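Local structure of succinate dehydrogenase subunit D (Mycolicibacterium smegmatis MC2 51, 6LUM) at residues 48-52 with 106-111; 112-116 with 129-133. The protein forms part of the membrane anchor of trimeric succinate dehydrogenase 2, where it binds haem and menaquinone and probably takes part in electron transfer to quinone. All coordinates share one frame. Residue numbers count along the deposited sequence, not the author numbering.

Both contacts join transmembrane helices of one subunit, and both use helix 91-119. Interaction 1 sets it against helix 43-70, and interaction 2, on the residues directly after, against helix 123-149. Their centres lie 12 Å apart, and they touch where A109 O meets L133 CD2 at 3.6 Å. The chemistry differs with place. Interaction 1 is a cofactor site: M51 covers the ring of H107, which binds the haem iron, while F50 and I106 at its margin are partly exposed. Interaction 2 is mostly buried once lipid and neighbouring chains are counted. It is a mainly aliphatic contact of I116, L129, L133 and M112, with R113 and N130 at one flank, and cardiolipin touches it.

Interaction 1: 48-52 with 106-111; sequences WLFMR and IHGANG. With HEM (protoporphyrin IX containing Fe), chain R.
Segments 48-52 and 106-111 are both alpha-helical. Their axes approach to 10.0 Å and cross at -134°, obliquely antiparallel. M51 and H107 are closest, their CA atoms 6.0 Å apart. H107 takes a t chi1 with chi2 near 90°, which carries NE2 to the haem FE at 2.5 Å. Its ND1 is hydrogen-bonded to S54 OG. M51 is m at all three chi angles and folds over H107. M51 SD stands 4.0 Å and M51 CE 4.1 Å from the centroid of the H107 ring, a Met-aromatic and a CH-pi contact. M51 O lies 3.1 Å from H107 CE1, M51 CG 3.3 Å from N110 ND2 and M51 CE 3.5 Å from haem CHA. This is a membrane-anchor haem site: a transmembrane-helix histidine ligates the iron, and G111, one turn on, leaves the porphyrin room, its CA 3.5 Å from haem CAD. F50 CE2 meets I106 CG2 at 3.5 Å. R52 forms a salt bridge with D98 of subunit C, and I106 and A109 pack on helix 123-149.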
loop_
_atom_site.group_PDB
_atom_site.type_symbol
_atom_site.label_atom_id
_atom_site.label_comp_id
_atom_site.label_asym_id
_atom_site.label_seq_id
_atom_site.Cartn_x
_atom_site.Cartn_y
_atom_site.Cartn_z
ATOM N N TRP B 48 22.470 -9.568 16.728
ATOM C CA TRP B 48 22.149 -10.804 17.428
ATOM C C TRP B 48 23.127 -11.920 17.072
ATOM O O TRP B 48 23.709 -12.579 17.951
ATOM C CB TRP B 48 20.718 -11.171 17.057
ATOM C CG TRP B 48 20.040 -12.167 17.883
ATOM C CD1 TRP B 48 19.344 -11.944 19.013
ATOM C CD2 TRP B 48 19.941 -13.561 17.617
ATOM N NE1 TRP B 48 18.835 -13.113 19.490
ATOM C CE2 TRP B 48 19.192 -14.125 18.643
ATOM C CE3 TRP B 48 20.435 -14.390 16.615
ATOM C CZ2 TRP B 48 18.924 -15.470 18.700
ATOM C CZ3 TRP B 48 20.171 -15.711 16.677
ATOM C CH2 TRP B 48 19.419 -16.245 17.703
ATOM N N LEU B 49 23.329 -12.142 15.774
ATOM C CA LEU B 49 24.254 -13.181 15.335
ATOM C C LEU B 49 25.678 -12.885 15.777
ATOM O O LEU B 49 26.438 -13.805 16.095
ATOM C CB LEU B 49 24.186 -13.325 13.821
ATOM C CG LEU B 49 23.020 -14.131 13.270
ATOM C CD1 LEU B 49 22.895 -13.913 11.794
ATOM C CD2 LEU B 49 23.225 -15.583 13.570
ATOM N N PHE B 50 26.064 -11.612 15.798
ATOM C CA PHE B 50 27.396 -11.254 16.251
ATOM C C PHE B 50 27.590 -11.588 17.714
ATOM O O PHE B 50 28.648 -12.076 18.102
ATOM C CB PHE B 50 27.659 -9.774 16.022
ATOM C CG PHE B 50 29.019 -9.342 16.454
ATOM C CD1 PHE B 50 30.113 -9.555 15.646
ATOM C CD2 PHE B 50 29.211 -8.740 17.674
ATOM C CE1 PHE B 50 31.360 -9.170 16.044
ATOM C CE2 PHE B 50 30.458 -8.364 18.071
ATOM C CZ PHE B 50 31.531 -8.576 17.257
ATOM N N MET B 51 26.605 -11.290 18.556
ATOM C CA MET B 51 26.757 -11.641 19.962
ATOM C C MET B 51 26.955 -13.134 20.122
ATOM O O MET B 51 27.822 -13.569 20.883
ATOM C CB MET B 51 25.562 -11.167 20.769
ATOM C CG MET B 51 25.396 -9.688 20.750
ATOM S SD MET B 51 26.662 -8.840 21.657
ATOM C CE MET B 51 26.008 -8.992 23.291
ATOM N N ARG B 52 26.222 -13.935 19.355
ATOM C CA ARG B 52 26.396 -15.385 19.461
ATOM C C ARG B 52 27.793 -15.830 19.027
ATOM O O ARG B 52 28.488 -16.545 19.762
ATOM C CB ARG B 52 25.333 -16.099 18.636
ATOM C CG ARG B 52 24.094 -16.450 19.413
ATOM C CD ARG B 52 23.324 -15.230 19.770
ATOM N NE ARG B 52 22.316 -15.526 20.761
ATOM C CZ ARG B 52 21.655 -14.603 21.435
ATOM N NH1 ARG B 52 21.906 -13.325 21.227
ATOM N NH2 ARG B 52 20.746 -14.960 22.318
ATOM N N ILE B 106 33.555 -4.935 21.128
ATOM C CA ILE B 106 32.331 -4.872 20.330
ATOM C C ILE B 106 31.203 -5.652 20.999
ATOM O O ILE B 106 30.050 -5.210 21.011
ATOM C CB ILE B 106 32.585 -5.367 18.897
ATOM C CG1 ILE B 106 33.804 -4.690 18.300
ATOM C CG2 ILE B 106 31.414 -5.040 18.025
ATOM C CD1 ILE B 106 33.634 -3.239 18.110
ATOM N N HIS B 107 31.516 -6.810 21.577
ATOM C CA HIS B 107 30.547 -7.579 22.346
ATOM C C HIS B 107 29.957 -6.764 23.489
ATOM O O HIS B 107 28.736 -6.631 23.614
ATOM C CB HIS B 107 31.242 -8.822 22.882
ATOM C CG HIS B 107 30.319 -9.927 23.257
ATOM N ND1 HIS B 107 29.932 -10.897 22.370
ATOM C CD2 HIS B 107 29.732 -10.234 24.429
ATOM C CE1 HIS B 107 29.133 -11.749 22.976
ATOM N NE2 HIS B 107 28.997 -11.369 24.227
ATOM N N GLY B 108 30.812 -6.226 24.349
ATOM C CA GLY B 108 30.321 -5.450 25.465
ATOM C C GLY B 108 29.572 -4.205 25.045
ATOM O O GLY B 108 28.592 -3.826 25.679
ATOM N N ALA B 109 30.016 -3.547 23.977
ATOM C CA ALA B 109 29.353 -2.325 23.547
ATOM C C ALA B 109 27.974 -2.611 22.986
ATOM O O ALA B 109 27.041 -1.843 23.211
ATOM C CB ALA B 109 30.207 -1.608 22.517
ATOM N N ASN B 110 27.813 -3.720 22.274
ATOM C CA ASN B 110 26.487 -4.086 21.797
ATOM C C ASN B 110 25.582 -4.521 22.947
ATOM O O ASN B 110 24.384 -4.207 22.967
ATOM C CB ASN B 110 26.629 -5.176 20.753
ATOM C CG ASN B 110 25.363 -5.455 20.051
ATOM O OD1 ASN B 110 24.474 -4.629 20.013
ATOM N ND2 ASN B 110 25.258 -6.635 19.485
ATOM N N GLY B 111 26.139 -5.209 23.936
ATOM C CA GLY B 111 25.350 -5.538 25.105
ATOM C C GLY B 111 24.873 -4.315 25.859
ATOM O O GLY B 111 23.722 -4.249 26.291
HETATM C CHA HEM R . 25.584 -10.569 26.368
HETATM C CHB HEM R . 27.987 -14.673 25.629
HETATM C CHC HEM R . 31.971 -12.479 27.220
HETATM C CHD HEM R . 29.586 -8.361 27.862
HETATM C C1A HEM R . 25.914 -11.830 25.945
HETATM C C2A HEM R . 25.095 -12.691 25.141
HETATM C C3A HEM R . 25.739 -13.822 24.939
HETATM C C4A HEM R . 27.010 -13.721 25.601
HETATM C CMA HEM R . 25.216 -15.016 24.134
HETATM C CAA HEM R . 23.696 -12.354 24.637
HETATM C CBA HEM R . 22.809 -12.569 25.843
HETATM C CGA HEM R . 21.403 -12.241 25.495
HETATM O O1A HEM R . 20.503 -12.598 26.286
HETATM O O2A HEM R . 21.201 -11.633 24.427
HETATM C C1B HEM R . 29.259 -14.445 26.064
HETATM C C2B HEM R . 30.274 -15.438 26.202
HETATM C C3B HEM R . 31.368 -14.851 26.651
HETATM C C4B HEM R . 31.099 -13.446 26.792
HETATM C CMB HEM R . 30.090 -16.931 25.905
HETATM C CAB HEM R . 32.682 -15.584 26.939
HETATM C CBB HEM R . 33.568 -15.110 27.808
HETATM C C1C HEM R . 31.683 -11.158 27.434
HETATM C C2C HEM R . 32.645 -10.114 27.632
HETATM C C3C HEM R . 31.977 -8.976 27.822
HETATM C C4C HEM R . 30.587 -9.272 27.730
HETATM C CMC HEM R . 34.159 -10.374 27.631
HETATM C CAC HEM R . 32.457 -7.535 28.068
HETATM C CBC HEM R . 33.714 -7.122 27.948
HETATM C C1D HEM R . 28.279 -8.634 27.598
HETATM C C2D HEM R . 27.169 -7.789 27.909
HETATM C C3D HEM R . 26.071 -8.401 27.511
HETATM C C4D HEM R . 26.441 -9.654 26.916
HETATM C CMD HEM R . 27.253 -6.427 28.597
HETATM C CAD HEM R . 24.643 -7.866 27.638
HETATM C CBD HEM R . 23.868 -8.707 28.629
HETATM C CGD HEM R . 22.417 -8.606 28.304
HETATM O O1D HEM R . 22.061 -7.801 27.424
HETATM O O2D HEM R . 21.619 -9.340 28.918
HETATM N NA HEM R . 27.094 -12.486 26.199
HETATM N NB HEM R . 29.790 -13.233 26.429
HETATM N NC HEM R . 30.428 -10.610 27.491
HETATM N ND HEM R . 27.807 -9.773 26.992
HETATM FE FE HEM R . 28.797 -11.493 26.688
#

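Interaction 2: 112-116 with 129-133; sequences MRTII and LNSLL
Two alpha-helical segments, 112-116 and 129-133, lie nearly antiparallel. Their axes are 10.3 Å apart at closest approach, with a signed crossing angle of 162°. The register pairs R113 with N130, CA to CA 6.7 Å, and I116 with L129, 7.1 Å. The two main bumps are I116 and L133, which both point across the gap. L133 is t, p. It enters the hollow beside M112, R113 and I116: L133 CD1 lies 3.8 Å from M112 CB, and L133 CD2 3.8 Å from R113 N and 4.1 Å from I116 CD1. I116 is m, t and fits against L129, N130 and L133. I116 CG2 rests on L129 CB at 3.8 Å, and I116 CD1 is 4.0 Å from N130 OD1. R113 bounds one flank, with CG 3.9 Å from N130 OD1. Its guanidinium turns to helix 43-70, where NH2 makes a salt bridge with E44. The fit is a small, mainly aliphatic interface between consecutive helices of a transmembrane hairpin. Cardiolipin touches M112, I116 and L129, so lipid borders the seam. F41 of subunit C packs on M112 and L133, while helices 91-119 and 123-149 continue from the contact through the membrane anchor.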
loop_
_atom_site.group_PDB
_atom_site.type_symbol
_atom_site.label_atom_id
_atom_site.label_comp_id
_atom_site.label_asym_id
_atom_site.label_seq_id
_atom_site.Cartn_x
_atom_site.Cartn_y
_atom_site.Cartn_z
ATOM N N MET B 112 25.746 -3.328 26.034
ATOM C CA MET B 112 25.337 -2.117 26.731
ATOM C C MET B 112 24.415 -1.263 25.880
ATOM O O MET B 112 23.622 -0.495 26.419
ATOM C CB MET B 112 26.549 -1.314 27.165
ATOM C CG MET B 112 27.491 -2.074 28.047
ATOM S SD MET B 112 26.925 -2.320 29.726
ATOM C CE MET B 112 26.426 -0.671 30.146
ATOM N N ARG B 113 24.497 -1.384 24.559
ATOM C CA ARG B 113 23.475 -0.815 23.694
ATOM C C ARG B 113 22.103 -1.356 24.057
ATOM O O ARG B 113 21.148 -0.597 24.235
ATOM C CB ARG B 113 23.811 -1.133 22.244
ATOM C CG ARG B 113 23.355 -0.133 21.248
ATOM C CD ARG B 113 23.333 -0.744 19.879
ATOM N NE ARG B 113 22.045 -1.354 19.604
ATOM C CZ ARG B 113 21.881 -2.627 19.286
ATOM N NH1 ARG B 113 22.926 -3.418 19.191
ATOM N NH2 ARG B 113 20.672 -3.106 19.058
ATOM N N THR B 114 21.992 -2.675 24.181
ATOM C CA THR B 114 20.725 -3.275 24.596
ATOM C C THR B 114 20.283 -2.782 25.973
ATOM O O THR B 114 19.110 -2.436 26.186
ATOM C CB THR B 114 20.856 -4.789 24.593
ATOM O OG1 THR B 114 20.866 -5.261 23.246
ATOM C CG2 THR B 114 19.722 -5.415 25.340
ATOM N N ILE B 115 21.211 -2.752 26.926
ATOM C CA ILE B 115 20.880 -2.362 28.295
ATOM C C ILE B 115 20.358 -0.933 28.341
ATOM O O ILE B 115 19.347 -0.644 28.986
ATOM C CB ILE B 115 22.102 -2.537 29.206
ATOM C CG1 ILE B 115 22.513 -3.998 29.273
ATOM C CG2 ILE B 115 21.809 -2.007 30.564
ATOM C CD1 ILE B 115 23.604 -4.264 30.231
ATOM N N ILE B 116 21.058 -0.009 27.687
ATOM C CA ILE B 116 20.590 1.372 27.614
ATOM C C ILE B 116 19.220 1.424 26.968
ATOM O O ILE B 116 18.306 2.092 27.459
ATOM C CB ILE B 116 21.588 2.242 26.834
ATOM C CG1 ILE B 116 22.887 2.403 27.598
ATOM C CG2 ILE B 116 20.999 3.584 26.561
ATOM C CD1 ILE B 116 24.018 2.771 26.720
ATOM N N LEU B 129 23.112 8.685 25.919
ATOM C CA LEU B 129 23.833 7.562 26.503
ATOM C C LEU B 129 24.442 6.679 25.428
ATOM O O LEU B 129 25.541 6.157 25.609
ATOM C CB LEU B 129 22.912 6.752 27.399
ATOM C CG LEU B 129 22.616 7.293 28.787
ATOM C CD1 LEU B 129 21.666 6.368 29.463
ATOM C CD2 LEU B 129 23.868 7.413 29.584
ATOM N N ASN B 130 23.760 6.501 24.300
ATOM C CA ASN B 130 24.378 5.783 23.193
ATOM C C ASN B 130 25.570 6.540 22.634
ATOM O O ASN B 130 26.546 5.922 22.208
ATOM C CB ASN B 130 23.363 5.531 22.086
ATOM C CG ASN B 130 22.465 4.357 22.369
ATOM O OD1 ASN B 130 22.888 3.359 22.930
ATOM N ND2 ASN B 130 21.216 4.467 21.970
ATOM N N SER B 131 25.521 7.871 22.630
ATOM C CA SER B 131 26.671 8.647 22.178
ATOM C C SER B 131 27.847 8.522 23.136
ATOM O O SER B 131 28.989 8.357 22.703
ATOM C CB SER B 131 26.278 10.106 22.011
ATOM O OG SER B 131 25.283 10.231 21.022
ATOM N N LEU B 132 27.591 8.601 24.441
ATOM C CA LEU B 132 28.654 8.369 25.417
ATOM C C LEU B 132 29.233 6.967 25.294
ATOM O O LEU B 132 30.446 6.777 25.415
ATOM C CB LEU B 132 28.121 8.594 26.825
ATOM C CG LEU B 132 29.034 8.175 27.960
ATOM C CD1 LEU B 132 30.273 9.010 27.925
ATOM C CD2 LEU B 132 28.325 8.344 29.272
ATOM N N LEU B 133 28.383 5.970 25.068
ATOM C CA LEU B 133 28.862 4.604 24.914
ATOM C C LEU B 133 29.750 4.464 23.690
ATOM O O LEU B 133 30.818 3.850 23.754
ATOM C CB LEU B 133 27.676 3.656 24.816
ATOM C CG LEU B 133 27.933 2.249 24.315
ATOM C CD1 LEU B 133 28.523 1.424 25.409
ATOM C CD2 LEU B 133 26.649 1.665 23.844
#